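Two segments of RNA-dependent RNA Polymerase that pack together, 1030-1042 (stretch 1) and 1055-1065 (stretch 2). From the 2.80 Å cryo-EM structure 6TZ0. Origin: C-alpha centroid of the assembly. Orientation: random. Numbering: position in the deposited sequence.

Stretch 1 1030-1042: TVDLLPHAKHTSY
Stretch 2 1055-1065: GWFAFALLGGL

A loop laid along the end of a helix, pinned by one strong backbone hydrogen bond and filled in by apolar and aromatic side chains, illustrates how helix termini recruit partners for their unspent carbonyls. Stretch 2 is helical through Leu1062; Gly1063 then breaks away at phi/psi 93/-173, where a CB would jam against the preceding carbonyl O. Stretch 1 runs extended from Val1031 to Leu1034 (phi -66 to -87°, psi 147 to 159°), steeply across the helix, then turns roughly antiparallel to it, Ala1037 N bonding Leu1034 O at 3.1 Å.

Ala1060 O accepts Leu1034 N at 3.0 Å and 170°. Leu1034 (chi1 -91°, chi2 m) places CD2 3.4 Å from Leu1061 O; Leu1033 (m, p) places CD2 4.2 Å from Ala1060 CB. Ala1037 and Ala1060, CA atoms 5.0 Å apart, meet through CB atoms at 3.7 Å. Trp1056 (t, 78°), a turn before Ala1060, brings CZ2 to 4.2 Å from Ala1037 CB; its NE1 gives returning Thr1040 OG1 (chi1 p) a weak, bent hydrogen bond of 3.0 Å. That OG1 donates to His1036 O at 3.2 Å.

His1036 (p, 73°) and Phe1059 (t, 72°) make dispersive ring contact, centroids 4.5 Å apart, planes at 44°: Phe1059 CZ covers one imidazole face, and Gly1063 CA lies at its edge, 3.8 Å from His1036 NE2. At the start of the extended run, Val1031 CG2 (m) touches Leu1061 CD2 (m, t) at 3.8 Å.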

ATOM      1  N   THR A1030     -32.208   7.848 -43.543  1.00 48.09           N
ATOM      2  CA  THR A1030     -31.314   8.398 -42.536  1.00 48.09           C
ATOM      3  C   THR A1030     -31.950   8.249 -41.164  1.00 48.09           C
ATOM      4  O   THR A1030     -33.116   8.604 -40.975  1.00 48.09           O
ATOM      5  CB  THR A1030     -31.006   9.869 -42.814  1.00 48.09           C
ATOM      6  OG1 THR A1030     -32.215  10.630 -42.748  1.00 48.09           O
ATOM      7  CG2 THR A1030     -30.396  10.033 -44.184  1.00 48.09           C
ATOM      8  N   VAL A1031     -31.193   7.700 -40.216  1.00 45.89           N
ATOM      9  CA  VAL A1031     -31.706   7.570 -38.862  1.00 45.89           C
ATOM     10  C   VAL A1031     -31.729   8.934 -38.184  1.00 45.89           C
ATOM     11  O   VAL A1031     -31.014   9.869 -38.563  1.00 45.89           O
ATOM     12  CB  VAL A1031     -30.873   6.565 -38.049  1.00 45.89           C
ATOM     13  CG1 VAL A1031     -30.957   5.194 -38.665  1.00 45.89           C
ATOM     14  CG2 VAL A1031     -29.437   7.015 -37.962  1.00 45.89           C
ATOM     15  N   ASP A1032     -32.580   9.053 -37.176  1.00 45.32           N
ATOM     16  CA  ASP A1032     -32.589  10.255 -36.363  1.00 45.32           C
ATOM     17  C   ASP A1032     -31.518  10.183 -35.283  1.00 45.32           C
ATOM     18  O   ASP A1032     -31.186   9.115 -34.765  1.00 45.32           O
ATOM     19  CB  ASP A1032     -33.965  10.481 -35.738  1.00 45.32           C
ATOM     20  CG  ASP A1032     -34.492   9.262 -35.016  1.00 45.32           C
ATOM     21  OD1 ASP A1032     -33.891   8.174 -35.141  1.00 45.32           O
ATOM     22  OD2 ASP A1032     -35.509   9.389 -34.307  1.00 45.32           O
ATOM     23  N   LEU A1033     -30.971  11.339 -34.958  1.00 38.74           N
ATOM     24  CA  LEU A1033     -29.955  11.443 -33.930  1.00 38.74           C
ATOM     25  C   LEU A1033     -30.630  11.613 -32.575  1.00 38.74           C
ATOM     26  O   LEU A1033     -31.802  11.983 -32.487  1.00 38.74           O
ATOM     27  CB  LEU A1033     -29.017  12.615 -34.229  1.00 38.74           C
ATOM     28  CG  LEU A1033     -27.859  12.481 -35.231  1.00 38.74           C
ATOM     29  CD1 LEU A1033     -28.302  12.317 -36.664  1.00 38.74           C
ATOM     30  CD2 LEU A1033     -26.970  13.703 -35.140  1.00 38.74           C
ATOM     31  N   LEU A1034     -29.891  11.300 -31.514  1.00 33.97           N
ATOM     32  CA  LEU A1034     -30.376  11.561 -30.170  1.00 33.97           C
ATOM     33  C   LEU A1034     -30.502  13.067 -29.949  1.00 33.97           C
ATOM     34  O   LEU A1034     -29.785  13.849 -30.572  1.00 33.97           O
ATOM     35  CB  LEU A1034     -29.436  10.964 -29.122  1.00 33.97           C
ATOM     36  CG  LEU A1034     -29.628   9.540 -28.586  1.00 33.97           C
ATOM     37  CD1 LEU A1034     -30.974   9.407 -27.920  1.00 33.97           C
ATOM     38  CD2 LEU A1034     -29.479   8.492 -29.629  1.00 33.97           C
ATOM     39  N   PRO A1035     -31.423  13.504 -29.083  1.00 32.60           N
ATOM     40  CA  PRO A1035     -31.536  14.944 -28.815  1.00 32.60           C
ATOM     41  C   PRO A1035     -30.339  15.548 -28.096  1.00 32.60           C
ATOM     42  O   PRO A1035     -30.159  16.768 -28.176  1.00 32.60           O
ATOM     43  CB  PRO A1035     -32.814  15.047 -27.975  1.00 32.60           C
ATOM     44  CG  PRO A1035     -33.034  13.683 -27.431  1.00 32.60           C
ATOM     45  CD  PRO A1035     -32.538  12.754 -28.482  1.00 32.60           C
ATOM     46  N   HIS A1036     -29.497  14.752 -27.437  1.00 32.34           N
ATOM     47  CA  HIS A1036     -28.268  15.302 -26.879  1.00 32.34           C
ATOM     48  C   HIS A1036     -27.154  15.456 -27.901  1.00 32.34           C
ATOM     49  O   HIS A1036     -26.045  15.834 -27.521  1.00 32.34           O
ATOM     50  CB  HIS A1036     -27.755  14.466 -25.703  1.00 32.34           C
ATOM     51  CG  HIS A1036     -27.551  13.017 -26.016  1.00 32.34           C
ATOM     52  ND1 HIS A1036     -26.513  12.560 -26.796  1.00 32.34           N
ATOM     53  CD2 HIS A1036     -28.203  11.917 -25.581  1.00 32.34           C
ATOM     54  CE1 HIS A1036     -26.570  11.245 -26.877  1.00 32.34           C
ATOM     55  NE2 HIS A1036     -27.579  10.828 -26.137  1.00 32.34           N
ATOM     56  N   ALA A1037     -27.409  15.164 -29.178  1.00 31.79           N
ATOM     57  CA  ALA A1037     -26.421  15.459 -30.206  1.00 31.79           C
ATOM     58  C   ALA A1037     -26.255  16.954 -30.404  1.00 31.79           C
ATOM     59  O   ALA A1037     -25.177  17.412 -30.789  1.00 31.79           O
ATOM     60  CB  ALA A1037     -26.814  14.806 -31.524  1.00 31.79           C
ATOM     61  N   LYS A1038     -27.304  17.727 -30.150  1.00 32.46           N
ATOM     62  CA  LYS A1038     -27.200  19.168 -30.258  1.00 32.46           C
ATOM     63  C   LYS A1038     -26.617  19.783 -28.998  1.00 32.46           C
ATOM     64  O   LYS A1038     -26.016  20.859 -29.066  1.00 32.46           O
ATOM     65  CB  LYS A1038     -28.579  19.752 -30.576  1.00 32.46           C
ATOM     66  CG  LYS A1038     -28.575  21.140 -31.189  1.00 32.46           C
ATOM     67  CD  LYS A1038     -28.830  22.230 -30.183  1.00 32.46           C
ATOM     68  CE  LYS A1038     -29.000  23.559 -30.889  1.00 32.46           C
ATOM     69  NZ  LYS A1038     -27.746  23.981 -31.569  1.00 32.46           N
ATOM     70  N   HIS A1039     -26.749  19.110 -27.857  1.00 31.32           N
ATOM     71  CA  HIS A1039     -26.247  19.673 -26.616  1.00 31.32           C
ATOM     72  C   HIS A1039     -24.754  19.461 -26.441  1.00 31.32           C
ATOM     73  O   HIS A1039     -24.140  20.145 -25.620  1.00 31.32           O
ATOM     74  CB  HIS A1039     -26.988  19.083 -25.416  1.00 31.32           C
ATOM     75  CG  HIS A1039     -28.474  19.222 -25.497  1.00 31.32           C
ATOM     76  ND1 HIS A1039     -29.097  20.441 -25.636  1.00 31.32           N
ATOM     77  CD2 HIS A1039     -29.464  18.304 -25.387  1.00 31.32           C
ATOM     78  CE1 HIS A1039     -30.404  20.265 -25.663  1.00 31.32           C
ATOM     79  NE2 HIS A1039     -30.654  18.977 -25.511  1.00 31.32           N
ATOM     80  N   THR A1040     -24.160  18.540 -27.198  1.00 31.79           N
ATOM     81  CA  THR A1040     -22.733  18.271 -27.138  1.00 31.79           C
ATOM     82  C   THR A1040     -21.973  18.840 -28.326  1.00 31.79           C
ATOM     83  O   THR A1040     -20.756  18.667 -28.405  1.00 31.79           O
ATOM     84  CB  THR A1040     -22.486  16.765 -27.051  1.00 31.79           C
ATOM     85  OG1 THR A1040     -22.987  16.132 -28.232  1.00 31.79           O
ATOM     86  CG2 THR A1040     -23.189  16.186 -25.850  1.00 31.79           C
ATOM     87  N   SER A1041     -22.658  19.512 -29.249  1.00 32.29           N
ATOM     88  CA  SER A1041     -21.992  20.147 -30.375  1.00 32.29           C
ATOM     89  C   SER A1041     -21.271  21.426 -29.978  1.00 32.29           C
ATOM     90  O   SER A1041     -20.426  21.913 -30.735  1.00 32.29           O
ATOM     91  CB  SER A1041     -23.004  20.440 -31.475  1.00 32.29           C
ATOM     92  OG  SER A1041     -23.968  21.369 -31.026  1.00 32.29           O
ATOM     93  N   TYR A1042     -21.597  21.982 -28.822  1.00 33.71           N
ATOM     94  CA  TYR A1042     -20.864  23.087 -28.230  1.00 33.71           C
ATOM     95  C   TYR A1042     -20.037  22.515 -27.091  1.00 33.71           C
ATOM     96  O   TYR A1042     -20.596  21.834 -26.222  1.00 33.71           O
ATOM     97  CB  TYR A1042     -21.821  24.134 -27.665  1.00 33.71           C
ATOM     98  CG  TYR A1042     -22.852  24.673 -28.622  1.00 33.71           C
ATOM     99  CD1 TYR A1042     -22.544  25.691 -29.509  1.00 33.71           C
ATOM    100  CD2 TYR A1042     -24.149  24.171 -28.619  1.00 33.71           C
ATOM    101  CE1 TYR A1042     -23.494  26.191 -30.372  1.00 33.71           C
ATOM    102  CE2 TYR A1042     -25.105  24.661 -29.479  1.00 33.71           C
ATOM    103  CZ  TYR A1042     -24.771  25.670 -30.354  1.00 33.71           C
ATOM    104  OH  TYR A1042     -25.722  26.160 -31.215  1.00 33.71           O
ATOM    105  N   GLY A1055     -16.375   9.551 -32.116  1.00 32.42           N
ATOM    106  CA  GLY A1055     -16.861   9.355 -30.760  1.00 32.42           C
ATOM    107  C   GLY A1055     -18.117  10.161 -30.486  1.00 32.42           C
ATOM    108  O   GLY A1055     -19.062   9.664 -29.862  1.00 32.42           O
ATOM    109  N   TRP A1056     -18.147  11.404 -30.975  1.00 30.17           N
ATOM    110  CA  TRP A1056     -19.346  12.234 -30.922  1.00 30.17           C
ATOM    111  C   TRP A1056     -20.512  11.584 -31.646  1.00 30.17           C
ATOM    112  O   TRP A1056     -21.636  11.564 -31.135  1.00 30.17           O
ATOM    113  CB  TRP A1056     -19.061  13.587 -31.555  1.00 30.17           C
ATOM    114  CG  TRP A1056     -20.232  14.495 -31.592  1.00 30.17           C
ATOM    115  CD1 TRP A1056     -20.735  15.225 -30.565  1.00 30.17           C
ATOM    116  CD2 TRP A1056     -21.102  14.714 -32.704  1.00 30.17           C
ATOM    117  NE1 TRP A1056     -21.842  15.918 -30.976  1.00 30.17           N
ATOM    118  CE2 TRP A1056     -22.093  15.615 -32.286  1.00 30.17           C
ATOM    119  CE3 TRP A1056     -21.132  14.240 -34.018  1.00 30.17           C
ATOM    120  CZ2 TRP A1056     -23.100  16.057 -33.132  1.00 30.17           C
ATOM    121  CZ3 TRP A1056     -22.134  14.678 -34.856  1.00 30.17           C
ATOM    122  CH2 TRP A1056     -23.103  15.578 -34.411  1.00 30.17           C
ATOM    123  N   PHE A1057     -20.266  11.039 -32.836  1.00 31.01           N
ATOM    124  CA  PHE A1057     -21.349  10.485 -33.632  1.00 31.01           C
ATOM    125  C   PHE A1057     -21.810   9.148 -33.075  1.00 31.01           C
ATOM    126  O   PHE A1057     -22.995   8.815 -33.163  1.00 31.01           O
ATOM    127  CB  PHE A1057     -20.895  10.353 -35.082  1.00 31.01           C
ATOM    128  CG  PHE A1057     -22.008  10.153 -36.057  1.00 31.01           C
ATOM    129  CD1 PHE A1057     -22.860  11.196 -36.362  1.00 31.01           C
ATOM    130  CD2 PHE A1057     -22.175   8.946 -36.706  1.00 31.01           C
ATOM    131  CE1 PHE A1057     -23.879  11.030 -37.267  1.00 31.01           C
ATOM    132  CE2 PHE A1057     -23.188   8.778 -37.622  1.00 31.01           C
ATOM    133  CZ  PHE A1057     -24.045   9.820 -37.896  1.00 31.01           C
ATOM    134  N   ALA A1058     -20.902   8.394 -32.455  1.00 31.32           N
ATOM    135  CA  ALA A1058     -21.293   7.171 -31.767  1.00 31.32           C
ATOM    136  C   ALA A1058     -22.140   7.475 -30.543  1.00 31.32           C
ATOM    137  O   ALA A1058     -23.071   6.729 -30.228  1.00 31.32           O
ATOM    138  CB  ALA A1058     -20.056   6.371 -31.368  1.00 31.32           C
ATOM    139  N   PHE A1059     -21.831   8.567 -29.839  1.00 31.48           N
ATOM    140  CA  PHE A1059     -22.674   8.987 -28.724  1.00 31.48           C
ATOM    141  C   PHE A1059     -24.031   9.463 -29.224  1.00 31.48           C
ATOM    142  O   PHE A1059     -25.063   9.173 -28.613  1.00 31.48           O
ATOM    143  CB  PHE A1059     -21.958  10.079 -27.939  1.00 31.48           C
ATOM    144  CG  PHE A1059     -22.569  10.401 -26.605  1.00 31.48           C
ATOM    145  CD1 PHE A1059     -22.459   9.514 -25.549  1.00 31.48           C
ATOM    146  CD2 PHE A1059     -23.189  11.618 -26.385  1.00 31.48           C
ATOM    147  CE1 PHE A1059     -22.991   9.819 -24.316  1.00 31.48           C
ATOM    148  CE2 PHE A1059     -23.721  11.925 -25.149  1.00 31.48           C
ATOM    149  CZ  PHE A1059     -23.627  11.024 -24.119  1.00 31.48           C
ATOM    150  N   ALA A1060     -24.045  10.159 -30.362  1.00 31.44           N
ATOM    151  CA  ALA A1060     -25.278  10.636 -30.971  1.00 31.44           C
ATOM    152  C   ALA A1060     -26.127   9.516 -31.553  1.00 31.44           C
ATOM    153  O   ALA A1060     -27.317   9.729 -31.796  1.00 31.44           O
ATOM    154  CB  ALA A1060     -24.949  11.646 -32.067  1.00 31.44           C
ATOM    155  N   LEU A1061     -25.545   8.354 -31.830  1.00 33.28           N
ATOM    156  CA  LEU A1061     -26.322   7.228 -32.330  1.00 33.28           C
ATOM    157  C   LEU A1061     -26.750   6.263 -31.235  1.00 33.28           C
ATOM    158  O   LEU A1061     -27.926   5.902 -31.161  1.00 33.28           O
ATOM    159  CB  LEU A1061     -25.543   6.457 -33.397  1.00 33.28           C
ATOM    160  CG  LEU A1061     -25.320   7.069 -34.771  1.00 33.28           C
ATOM    161  CD1 LEU A1061     -24.471   6.121 -35.570  1.00 33.28           C
ATOM    162  CD2 LEU A1061     -26.632   7.318 -35.463  1.00 33.28           C
ATOM    163  N   LEU A1062     -25.819   5.824 -30.389  1.00 34.53           N
ATOM    164  CA  LEU A1062     -26.118   4.775 -29.422  1.00 34.53           C
ATOM    165  C   LEU A1062     -26.589   5.318 -28.085  1.00 34.53           C
ATOM    166  O   LEU A1062     -27.299   4.616 -27.358  1.00 34.53           O
ATOM    167  CB  LEU A1062     -24.896   3.887 -29.174  1.00 34.53           C
ATOM    168  CG  LEU A1062     -24.536   2.758 -30.140  1.00 34.53           C
ATOM    169  CD1 LEU A1062     -25.724   1.847 -30.390  1.00 34.53           C
ATOM    170  CD2 LEU A1062     -23.944   3.262 -31.430  1.00 34.53           C
ATOM    171  N   GLY A1063     -26.193   6.532 -27.733  1.00 35.06           N
ATOM    172  CA  GLY A1063     -26.583   7.133 -26.476  1.00 35.06           C
ATOM    173  C   GLY A1063     -25.569   6.878 -25.382  1.00 35.06           C
ATOM    174  O   GLY A1063     -24.484   6.331 -25.594  1.00 35.06           O
ATOM    175  N   GLY A1064     -25.954   7.281 -24.181  1.00 41.09           N
ATOM    176  CA  GLY A1064     -25.084   7.175 -23.033  1.00 41.09           C
ATOM    177  C   GLY A1064     -25.302   5.917 -22.227  1.00 41.09           C
ATOM    178  O   GLY A1064     -26.140   5.078 -22.538  1.00 41.09           O
ATOM    179  N   LEU A1065     -24.530   5.808 -21.157  1.00 45.73           N
ATOM    180  CA  LEU A1065     -24.535   4.622 -20.319  1.00 45.73           C
ATOM    181  C   LEU A1065     -25.482   4.810 -19.141  1.00 45.73           C
ATOM    182  O   LEU A1065     -25.614   5.911 -18.602  1.00 45.73           O
ATOM    183  CB  LEU A1065     -23.111   4.318 -19.845  1.00 45.73           C
ATOM    184  CG  LEU A1065     -22.379   5.070 -18.724  1.00 45.73           C
ATOM    185  CD1 LEU A1065     -21.069   4.381 -18.473  1.00 45.73           C
ATOM    186  CD2 LEU A1065     -22.134   6.546 -18.996  1.00 45.73           C
TER